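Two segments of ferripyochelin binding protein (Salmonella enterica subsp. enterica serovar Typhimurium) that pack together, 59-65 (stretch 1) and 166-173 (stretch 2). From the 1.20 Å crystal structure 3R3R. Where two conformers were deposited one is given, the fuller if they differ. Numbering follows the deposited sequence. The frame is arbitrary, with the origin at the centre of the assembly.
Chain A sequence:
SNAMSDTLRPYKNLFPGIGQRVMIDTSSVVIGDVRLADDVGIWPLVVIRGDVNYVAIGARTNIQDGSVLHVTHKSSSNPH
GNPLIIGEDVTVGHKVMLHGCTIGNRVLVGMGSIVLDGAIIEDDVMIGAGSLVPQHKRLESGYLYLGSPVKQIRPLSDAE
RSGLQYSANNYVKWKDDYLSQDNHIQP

Stretch 1 59-65: ARTNIQD
Stretch 2, residues 166-173: YSANNYVK

A helical stretch, 166-173, packs one flank against an extended segment, 59-65, burying 307 Å² in all without a direct hydrogen bond between them. The helix has phi/psi near -60/-45, easing to -69/-30 at Tyr171, and i to i+4 bonds such as Tyr171 N to Ser167 O at 3.0 Å. Its partner turns at Arg60 (phi/psi 66/28), then runs extended, with Asn62 and Ile63 in a strand; Asn62 and Gln64 point toward the helix while Thr61 and Ile63 point away, the alternation expected of an extended chain.

The register places Arg60 CA 6.1 Å from Val172 CA and Asn62 CA 6.5 Å from Tyr171 CA. Tyr171 covers most surface. Its chi1 of -100° lies between wells, with chi2 at -86°, and its broad ring packs against two amides: Asn62 (chi1 p) over one face, and Gln64 (m, t) obliquely, NE2 lying 3.3 Å from Tyr171 CE2.

Arg60 (m, t, m) contributes aliphatic carbon here, its CB 3.7 Å from CG2 of Val172 (chi1 t), while its guanidinium bonds elsewhere in the structure. Ala168 is buried, its CB pointing sideways and lying 4.0 Å from Arg60 O. Beside it the O of a water lies 2.7 Å from Arg60 O and 2.9 Å from Ala168 O, within reach of both backbones.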

# COMPACT_ATOMS: atom_id res chain seq x y z
N ALA A 59 -5.78 1.51 8.62
CA ALA A 59 -7.05 0.80 8.60
C ALA A 59 -7.82 0.97 7.29
O ALA A 59 -7.82 2.05 6.68
CB ALA A 59 -7.92 1.21 9.80
N ARG A 60 -8.49 -0.10 6.88
CA ARG A 60 -9.41 -0.07 5.74
C ARG A 60 -8.70 0.21 4.43
O ARG A 60 -9.30 0.74 3.50
CB ARG A 60 -10.56 0.93 5.97
CG ARG A 60 -11.38 0.66 7.25
CD ARG A 60 -12.40 1.77 7.54
NE ARG A 60 -11.75 3.07 7.59
CZ ARG A 60 -11.09 3.56 8.64
NH1 ARG A 60 -11.02 2.90 9.80
NH2 ARG A 60 -10.51 4.75 8.53
N THR A 61 -7.43 -0.18 4.36
CA THR A 61 -6.64 -0.02 3.14
C THR A 61 -6.53 -1.34 2.40
O THR A 61 -6.34 -2.40 3.02
CB THR A 61 -5.27 0.57 3.49
OG1 THR A 61 -5.47 1.96 3.77
CG2 THR A 61 -4.21 0.36 2.39
N ASN A 62 -6.69 -1.28 1.07
CA ASN A 62 -6.55 -2.45 0.23
C ASN A 62 -5.25 -2.38 -0.56
O ASN A 62 -4.87 -1.33 -1.09
CB ASN A 62 -7.77 -2.65 -0.69
CG ASN A 62 -8.09 -1.44 -1.55
OD1 ASN A 62 -8.82 -0.50 -1.13
ND2 ASN A 62 -7.56 -1.44 -2.75
N ILE A 63 -4.57 -3.52 -0.60
CA ILE A 63 -3.39 -3.70 -1.41
C ILE A 63 -3.74 -4.76 -2.46
O ILE A 63 -3.84 -5.95 -2.15
CB ILE A 63 -2.16 -4.17 -0.59
CG1 ILE A 63 -1.89 -3.27 0.64
CG2 ILE A 63 -0.93 -4.25 -1.49
CD1 ILE A 63 -1.62 -1.82 0.30
N GLN A 64 -3.93 -4.31 -3.70
CA GLN A 64 -4.51 -5.16 -4.72
C GLN A 64 -3.51 -6.10 -5.40
O GLN A 64 -2.27 -5.99 -5.25
CB GLN A 64 -5.27 -4.33 -5.74
CG GLN A 64 -6.49 -3.66 -5.15
CD GLN A 64 -7.15 -2.73 -6.15
OE1 GLN A 64 -6.95 -2.88 -7.37
NE2 GLN A 64 -7.96 -1.81 -5.67
N ASP A 65 -4.10 -7.03 -6.14
CA ASP A 65 -3.43 -8.21 -6.65
C ASP A 65 -2.17 -7.86 -7.42
O ASP A 65 -2.17 -6.95 -8.26
CB ASP A 65 -4.35 -8.97 -7.64
CG ASP A 65 -5.85 -8.84 -7.31
OD1 ASP A 65 -6.52 -9.90 -7.14
OD2 ASP A 65 -6.37 -7.71 -7.28
N TYR A 166 -15.39 5.98 -1.44
CA TYR A 166 -16.23 4.91 -1.97
C TYR A 166 -15.38 3.68 -2.34
O TYR A 166 -15.76 2.56 -2.03
CB TYR A 166 -17.05 5.39 -3.17
CG TYR A 166 -18.05 6.47 -2.83
CD1 TYR A 166 -18.53 6.62 -1.53
CD2 TYR A 166 -18.52 7.35 -3.80
CE1 TYR A 166 -19.45 7.61 -1.21
CE2 TYR A 166 -19.43 8.34 -3.49
CZ TYR A 166 -19.89 8.47 -2.20
OH TYR A 166 -20.81 9.46 -1.88
N SER A 167 -14.24 3.91 -2.98
CA SER A 167 -13.34 2.82 -3.34
C SER A 167 -12.90 2.03 -2.09
O SER A 167 -12.97 0.80 -2.06
CB SER A 167 -12.12 3.38 -4.05
OG SER A 167 -11.18 2.36 -4.35
N ALA A 168 -12.45 2.74 -1.07
CA ALA A 168 -12.01 2.07 0.15
C ALA A 168 -13.18 1.30 0.78
O ALA A 168 -13.02 0.14 1.22
CB ALA A 168 -11.44 3.09 1.14
N ASN A 169 -14.35 1.93 0.83
CA ASN A 169 -15.54 1.29 1.40
C ASN A 169 -15.89 -0.00 0.65
O ASN A 169 -16.19 -1.03 1.27
CB ASN A 169 -16.75 2.23 1.36
CG ASN A 169 -16.61 3.45 2.26
OD1 ASN A 169 -15.70 3.56 3.08
ND2 ASN A 169 -17.54 4.38 2.11
N ASN A 170 -15.86 0.06 -0.68
CA ASN A 170 -16.17 -1.11 -1.50
C ASN A 170 -15.21 -2.24 -1.18
O ASN A 170 -15.62 -3.39 -1.02
CB ASN A 170 -16.08 -0.78 -2.99
CG ASN A 170 -17.22 0.10 -3.47
OD1 ASN A 170 -18.27 0.15 -2.84
ND2 ASN A 170 -17.02 0.78 -4.59
N TYR A 171 -13.92 -1.91 -1.10
CA TYR A 171 -12.92 -2.94 -0.86
C TYR A 171 -13.00 -3.55 0.54
O TYR A 171 -12.69 -4.72 0.72
CB TYR A 171 -11.50 -2.46 -1.22
CG TYR A 171 -11.09 -2.97 -2.59
CD1 TYR A 171 -10.52 -4.24 -2.72
CD2 TYR A 171 -11.33 -2.24 -3.74
CE1 TYR A 171 -10.19 -4.76 -3.96
CE2 TYR A 171 -11.00 -2.76 -5.00
CZ TYR A 171 -10.43 -4.02 -5.09
OH TYR A 171 -10.07 -4.56 -6.31
N VAL A 172 -13.43 -2.78 1.53
CA VAL A 172 -13.69 -3.38 2.84
C VAL A 172 -14.85 -4.38 2.74
O VAL A 172 -14.78 -5.51 3.24
CB VAL A 172 -13.99 -2.31 3.91
CG1 VAL A 172 -14.59 -2.96 5.18
CG2 VAL A 172 -12.72 -1.53 4.24
N LYS A 173 -15.93 -3.99 2.05
CA LYS A 173 -17.05 -4.90 1.85
C LYS A 173 -16.62 -6.18 1.12
O LYS A 173 -16.99 -7.29 1.51
CB LYS A 173 -18.18 -4.20 1.07
CG LYS A 173 -18.82 -3.01 1.79
CD LYS A 173 -20.00 -2.48 0.99
CE LYS A 173 -20.48 -1.15 1.54
NZ LYS A 173 -19.45 -0.10 1.37
O HOH W 1 -10.31 -0.75 1.45